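Local coordinates for adhesion G-protein coupled receptor G6 (Danio rerio, PDB 6V55) that acts as an adhesion G protein-coupled receptor, its calcium-binding extracellular region probably serving cell adhesion and signalling in myelination, at residues V669-F683 with L693-F705. Numbering follows the deposited sequence.
With NAG (2-acetamido-2-deoxy-beta-D-glucopyranose), chain L.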
loop_
_atom_site.group_PDB
_atom_site.type_symbol
_atom_site.label_atom_id
_atom_site.label_comp_id
_atom_site.label_asym_id
_atom_site.label_seq_id
_atom_site.Cartn_x
_atom_site.Cartn_y
_atom_site.Cartn_z
ATOM N N VAL A 669 -34.487 -41.943 -18.966
ATOM C CA VAL A 669 -34.817 -40.561 -19.288
ATOM C C VAL A 669 -35.499 -39.947 -18.069
ATOM O O VAL A 669 -36.654 -40.263 -17.748
ATOM C CB VAL A 669 -35.692 -40.465 -20.545
ATOM C CG1 VAL A 669 -36.111 -39.028 -20.799
ATOM C CG2 VAL A 669 -34.936 -41.005 -21.747
ATOM N N SER A 670 -34.768 -39.079 -17.384
ATOM C CA SER A 670 -35.235 -38.408 -16.183
ATOM C C SER A 670 -35.376 -36.911 -16.351
ATOM O O SER A 670 -36.190 -36.298 -15.650
ATOM C CB SER A 670 -34.253 -38.630 -15.013
ATOM O OG SER A 670 -33.994 -39.996 -14.744
ATOM N N ARG A 671 -34.570 -36.303 -17.221
ATOM C CA ARG A 671 -34.311 -34.878 -17.156
ATOM C C ARG A 671 -34.331 -34.293 -18.548
ATOM O O ARG A 671 -34.206 -35.006 -19.531
ATOM C CB ARG A 671 -32.950 -34.561 -16.534
ATOM C CG ARG A 671 -32.840 -34.813 -15.067
ATOM C CD ARG A 671 -31.581 -35.569 -14.776
ATOM N NE ARG A 671 -31.303 -35.608 -13.340
ATOM C CZ ARG A 671 -30.276 -35.006 -12.741
ATOM N NH1 ARG A 671 -29.390 -34.308 -13.443
ATOM N NH2 ARG A 671 -30.127 -35.116 -11.431
ATOM N N ILE A 672 -34.475 -32.972 -18.615
ATOM C CA ILE A 672 -34.101 -32.185 -19.786
ATOM C C ILE A 672 -32.918 -31.328 -19.382
ATOM O O ILE A 672 -32.927 -30.737 -18.302
ATOM C CB ILE A 672 -35.250 -31.298 -20.292
ATOM C CG1 ILE A 672 -36.557 -32.081 -20.269
ATOM C CG2 ILE A 672 -34.932 -30.770 -21.698
ATOM C CD1 ILE A 672 -37.718 -31.424 -20.973
ATOM N N ASN A 673 -31.903 -31.283 -20.230
ATOM C CA ASN A 673 -30.712 -30.476 -20.022
ATOM C C ASN A 673 -30.715 -29.312 -21.001
ATOM O O ASN A 673 -31.167 -29.445 -22.137
ATOM C CB ASN A 673 -29.456 -31.321 -20.239
ATOM C CG ASN A 673 -29.440 -32.569 -19.369
ATOM O OD1 ASN A 673 -29.858 -32.525 -18.223
ATOM N ND2 ASN A 673 -28.974 -33.690 -19.919
ATOM N N PHE A 674 -30.187 -28.175 -20.580
ATOM C CA PHE A 674 -30.146 -27.029 -21.479
ATOM C C PHE A 674 -28.899 -26.235 -21.139
ATOM O O PHE A 674 -28.653 -25.963 -19.965
ATOM C CB PHE A 674 -31.419 -26.186 -21.315
ATOM C CG PHE A 674 -31.581 -25.077 -22.323
ATOM C CD1 PHE A 674 -31.026 -23.813 -22.093
ATOM C CD2 PHE A 674 -32.361 -25.259 -23.454
ATOM C CE1 PHE A 674 -31.185 -22.776 -22.997
ATOM C CE2 PHE A 674 -32.536 -24.213 -24.372
ATOM C CZ PHE A 674 -31.951 -22.967 -24.127
ATOM N N MET A 675 -28.107 -25.881 -22.154
ATOM C CA MET A 675 -26.945 -25.004 -22.000
ATOM C C MET A 675 -26.996 -23.905 -23.051
ATOM O O MET A 675 -27.336 -24.160 -24.212
ATOM C CB MET A 675 -25.616 -25.761 -22.153
ATOM C CG MET A 675 -25.529 -27.040 -21.357
ATOM S SD MET A 675 -24.035 -27.978 -21.596
ATOM C CE MET A 675 -24.805 -29.585 -21.824
ATOM N N PHE A 676 -26.660 -22.684 -22.651
ATOM C CA PHE A 676 -26.533 -21.568 -23.580
ATOM C C PHE A 676 -25.112 -21.039 -23.475
ATOM O O PHE A 676 -24.673 -20.649 -22.386
ATOM C CB PHE A 676 -27.563 -20.476 -23.269
ATOM C CG PHE A 676 -27.411 -19.235 -24.103
ATOM C CD1 PHE A 676 -26.779 -18.095 -23.587
ATOM C CD2 PHE A 676 -27.918 -19.197 -25.391
ATOM C CE1 PHE A 676 -26.634 -16.956 -24.361
ATOM C CE2 PHE A 676 -27.793 -18.058 -26.172
ATOM C CZ PHE A 676 -27.142 -16.938 -25.662
ATOM N N PHE A 677 -24.395 -21.019 -24.595
ATOM C CA PHE A 677 -23.026 -20.512 -24.629
ATOM C C PHE A 677 -23.053 -19.101 -25.210
ATOM O O PHE A 677 -23.325 -18.913 -26.398
ATOM C CB PHE A 677 -22.122 -21.432 -25.443
ATOM C CG PHE A 677 -21.781 -22.724 -24.749
ATOM C CD1 PHE A 677 -22.638 -23.822 -24.821
ATOM C CD2 PHE A 677 -20.592 -22.847 -24.031
ATOM C CE1 PHE A 677 -22.324 -25.016 -24.185
ATOM C CE2 PHE A 677 -20.260 -24.049 -23.394
ATOM C CZ PHE A 677 -21.131 -25.130 -23.479
ATOM N N GLY A 678 -22.801 -18.105 -24.364
ATOM C CA GLY A 678 -22.764 -16.738 -24.848
ATOM C C GLY A 678 -21.564 -16.424 -25.713
ATOM O O GLY A 678 -21.634 -15.513 -26.542
ATOM N N ARG A 679 -20.469 -17.164 -25.544
ATOM C CA ARG A 679 -19.238 -16.942 -26.283
ATOM C C ARG A 679 -18.907 -18.193 -27.087
ATOM O O ARG A 679 -19.301 -19.307 -26.726
ATOM C CB ARG A 679 -18.104 -16.563 -25.330
ATOM C CG ARG A 679 -18.325 -15.193 -24.703
ATOM C CD ARG A 679 -17.027 -14.527 -24.305
ATOM N NE ARG A 679 -16.147 -14.377 -25.454
ATOM C CZ ARG A 679 -16.066 -13.276 -26.194
ATOM N NH1 ARG A 679 -16.806 -12.215 -25.884
ATOM N NH2 ARG A 679 -15.240 -13.243 -27.238
ATOM N N THR A 680 -18.207 -18.009 -28.206
ATOM C CA THR A 680 -18.068 -19.086 -29.181
ATOM C C THR A 680 -16.661 -19.650 -29.278
ATOM O O THR A 680 -16.400 -20.450 -30.177
ATOM C CB THR A 680 -18.509 -18.626 -30.574
ATOM O OG1 THR A 680 -17.454 -17.869 -31.189
ATOM C CG2 THR A 680 -19.784 -17.789 -30.504
ATOM N N GLY A 681 -15.760 -19.289 -28.370
ATOM C CA GLY A 681 -14.360 -19.666 -28.537
ATOM C C GLY A 681 -14.033 -21.110 -28.202
ATOM O O GLY A 681 -12.882 -21.524 -28.385
ATOM N N LEU A 682 -14.984 -21.865 -27.665
ATOM C CA LEU A 682 -14.780 -23.281 -27.404
ATOM C C LEU A 682 -15.173 -24.157 -28.592
ATOM O O LEU A 682 -15.011 -25.383 -28.521
ATOM C CB LEU A 682 -15.571 -23.710 -26.148
ATOM C CG LEU A 682 -15.319 -23.045 -24.774
ATOM C CD1 LEU A 682 -16.437 -23.381 -23.797
ATOM C CD2 LEU A 682 -13.974 -23.464 -24.187
ATOM N N PHE A 683 -15.670 -23.569 -29.681
ATOM C CA PHE A 683 -16.217 -24.328 -30.801
ATOM C C PHE A 683 -15.484 -24.016 -32.103
ATOM O O PHE A 683 -16.093 -23.916 -33.178
ATOM C CB PHE A 683 -17.712 -24.061 -30.958
ATOM C CG PHE A 683 -18.527 -24.386 -29.737
ATOM C CD1 PHE A 683 -18.823 -23.396 -28.802
ATOM C CD2 PHE A 683 -19.010 -25.678 -29.529
ATOM C CE1 PHE A 683 -19.579 -23.683 -27.682
ATOM C CE2 PHE A 683 -19.772 -25.970 -28.401
ATOM C CZ PHE A 683 -20.051 -24.965 -27.476
ATOM N N LEU A 693 -18.673 -19.106 -37.701
ATOM C CA LEU A 693 -19.832 -19.381 -36.850
ATOM C C LEU A 693 -20.405 -18.052 -36.373
ATOM O O LEU A 693 -19.807 -17.370 -35.530
ATOM C CB LEU A 693 -19.451 -20.273 -35.667
ATOM C CG LEU A 693 -20.485 -20.466 -34.537
ATOM C CD1 LEU A 693 -21.623 -21.407 -34.925
ATOM C CD2 LEU A 693 -19.815 -20.935 -33.261
ATOM N N ASN A 694 -21.556 -17.672 -36.913
ATOM C CA ASN A 694 -22.207 -16.428 -36.536
ATOM C C ASN A 694 -23.483 -16.747 -35.758
ATOM O O ASN A 694 -24.612 -16.508 -36.205
ATOM C CB ASN A 694 -22.461 -15.567 -37.786
ATOM C CG ASN A 694 -22.950 -14.165 -37.446
ATOM O OD1 ASN A 694 -24.151 -13.885 -37.492
ATOM N ND2 ASN A 694 -22.024 -13.290 -37.067
ATOM N N SER A 695 -23.285 -17.280 -34.554
ATOM C CA SER A 695 -24.392 -17.733 -33.726
ATOM C C SER A 695 -23.938 -17.867 -32.282
ATOM O O SER A 695 -22.747 -17.978 -31.993
ATOM C CB SER A 695 -24.919 -19.080 -34.203
ATOM O OG SER A 695 -26.175 -19.332 -33.626
ATOM N N TYR A 696 -24.909 -17.892 -31.379
ATOM C CA TYR A 696 -24.646 -18.500 -30.090
ATOM C C TYR A 696 -24.702 -20.012 -30.250
ATOM O O TYR A 696 -25.200 -20.531 -31.250
ATOM C CB TYR A 696 -25.659 -18.021 -29.056
ATOM C CG TYR A 696 -25.581 -16.537 -28.845
ATOM C CD1 TYR A 696 -24.601 -15.996 -28.020
ATOM C CD2 TYR A 696 -26.462 -15.662 -29.488
ATOM C CE1 TYR A 696 -24.505 -14.622 -27.824
ATOM C CE2 TYR A 696 -26.370 -14.280 -29.298
ATOM C CZ TYR A 696 -25.388 -13.778 -28.461
ATOM O OH TYR A 696 -25.265 -12.428 -28.256
ATOM N N VAL A 697 -24.172 -20.739 -29.276
ATOM C CA VAL A 697 -24.289 -22.192 -29.291
ATOM C C VAL A 697 -25.232 -22.596 -28.176
ATOM O O VAL A 697 -25.018 -22.237 -27.010
ATOM C CB VAL A 697 -22.935 -22.883 -29.142
ATOM C CG1 VAL A 697 -23.126 -24.368 -29.329
ATOM C CG2 VAL A 697 -21.985 -22.338 -30.179
ATOM N N VAL A 698 -26.281 -23.323 -28.533
ATOM C CA VAL A 698 -27.227 -23.847 -27.564
ATOM C C VAL A 698 -27.145 -25.368 -27.603
ATOM O O VAL A 698 -26.980 -25.967 -28.673
ATOM C CB VAL A 698 -28.656 -23.311 -27.828
ATOM C CG1 VAL A 698 -29.203 -23.664 -29.223
ATOM C CG2 VAL A 698 -29.616 -23.721 -26.744
ATOM N N ALA A 699 -27.156 -25.987 -26.424
ATOM C CA ALA A 699 -27.188 -27.437 -26.335
ATOM C C ALA A 699 -28.420 -27.923 -25.579
ATOM O O ALA A 699 -28.990 -27.203 -24.746
ATOM C CB ALA A 699 -25.924 -27.992 -25.677
ATOM N N SER A 700 -28.833 -29.155 -25.889
ATOM C CA SER A 700 -29.902 -29.813 -25.152
ATOM C C SER A 700 -29.741 -31.314 -25.266
ATOM O O SER A 700 -29.179 -31.808 -26.246
ATOM C CB SER A 700 -31.284 -29.414 -25.658
ATOM O OG SER A 700 -32.270 -29.767 -24.702
ATOM N N SER A 701 -30.243 -32.030 -24.256
ATOM C CA SER A 701 -30.263 -33.493 -24.245
ATOM C C SER A 701 -31.271 -33.930 -23.197
ATOM O O SER A 701 -31.763 -33.120 -22.407
ATOM C CB SER A 701 -28.890 -34.104 -23.923
ATOM O OG SER A 701 -28.589 -33.962 -22.540
ATOM N N VAL A 702 -31.556 -35.230 -23.177
ATOM C CA VAL A 702 -32.440 -35.788 -22.168
ATOM C C VAL A 702 -31.766 -36.876 -21.356
ATOM O O VAL A 702 -32.437 -37.593 -20.617
ATOM C CB VAL A 702 -33.737 -36.324 -22.788
ATOM C CG1 VAL A 702 -34.633 -35.186 -23.191
ATOM C CG2 VAL A 702 -33.377 -37.151 -23.973
ATOM N N GLY A 703 -30.456 -37.033 -21.487
ATOM C CA GLY A 703 -29.757 -37.978 -20.644
ATOM C C GLY A 703 -28.371 -38.224 -21.194
ATOM O O GLY A 703 -27.886 -37.479 -22.044
ATOM N N ASN A 704 -27.786 -39.340 -20.751
ATOM C CA ASN A 704 -26.451 -39.765 -21.156
ATOM C C ASN A 704 -26.382 -40.357 -22.581
ATOM O O ASN A 704 -25.350 -40.923 -22.951
ATOM C CB ASN A 704 -25.920 -40.778 -20.137
ATOM C CG ASN A 704 -24.417 -40.726 -20.013
ATOM O OD1 ASN A 704 -23.790 -39.843 -20.603
ATOM N ND2 ASN A 704 -23.822 -41.670 -19.276
ATOM N N PHE A 705 -27.420 -40.217 -23.403
ATOM C CA PHE A 705 -27.498 -40.837 -24.718
ATOM C C PHE A 705 -28.206 -39.884 -25.672
ATOM O O PHE A 705 -28.999 -39.036 -25.250
ATOM C CB PHE A 705 -28.231 -42.198 -24.648
ATOM C CG PHE A 705 -29.726 -42.086 -24.580
ATOM C CD1 PHE A 705 -30.353 -41.597 -23.432
ATOM C CD2 PHE A 705 -30.504 -42.479 -25.662
ATOM C CE1 PHE A 705 -31.717 -41.483 -23.361
ATOM C CE2 PHE A 705 -31.879 -42.381 -25.612
ATOM C CZ PHE A 705 -32.493 -41.880 -24.452
HETATM C C1 NAG L . -22.376 -41.656 -19.128
HETATM C C2 NAG L . -21.935 -41.614 -17.658
HETATM C C3 NAG L . -20.417 -41.436 -17.575
HETATM C C4 NAG L . -19.699 -42.541 -18.350
HETATM C C5 NAG L . -20.212 -42.624 -19.795
HETATM C C6 NAG L . -19.666 -43.823 -20.542
HETATM C C7 NAG L . -23.128 -40.716 -15.706
HETATM C C8 NAG L . -23.834 -39.529 -15.132
HETATM N N2 NAG L . -22.624 -40.556 -16.935
HETATM O O3 NAG L . -20.006 -41.438 -16.209
HETATM O O4 NAG L . -18.298 -42.292 -18.365
HETATM O O5 NAG L . -21.651 -42.730 -19.829
HETATM O O6 NAG L . -20.543 -44.246 -21.580
HETATM O O7 NAG L . -23.015 -41.773 -15.084
HETATM O O HOH W 1 -17.567 -16.497 -33.895
#
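Val-697 presents both methyls to the Phe-683 ring. Val-697 CG2 stands over its face as a CH-pi contact, 3.9 Å from the ring centroid. Val-697 CG1, anti to the backbone N (chi1 -173°), meets Phe-683 CZ at 3.6 Å. That same CZ lies 3.8 Å above the plane of Phe-677, over the ring centre, wedging Phe-683 between valine and phenylalanine. Were Phe-683 cut back to an alanine, a gap would probably open against Val-697, and the Phe-677 face would lose this partner. Phe-683 also touches Leu-584 of helix 573-593.

The opposite side of the sheet carries Phe-674, Phe-676 and Val-698. There, Phe-676 CZ lies over one face of the Tyr-696 ring, toward its rim, 3.6 Å from Tyr-696 CG; the planes incline by 37°.

Back on the Val-697 side, Asn-673 ND2 donates in its amide plane to Ser-701 OG at 2.7 Å. From the other side, Ser-700 OG donates nearly head-on to Asn-673 O at 2.8 Å, so both serines grip one residue. Between these ends, Met-675 and Ala-699 form a hydrogen-bonded antiparallel pair with reciprocal backbone bonds (Ala-699 N to Met-675 O, 2.9 Å).

Strand 608-614 continues the sheet beyond 671-677, and a separate bound peptide chain pairs antiparallel with Val-698 and Ala-699. An antiparallel ladder between a helix and strand 714-719, joined by this peptide, is consistent with the GAIN domain and its tethered agonist.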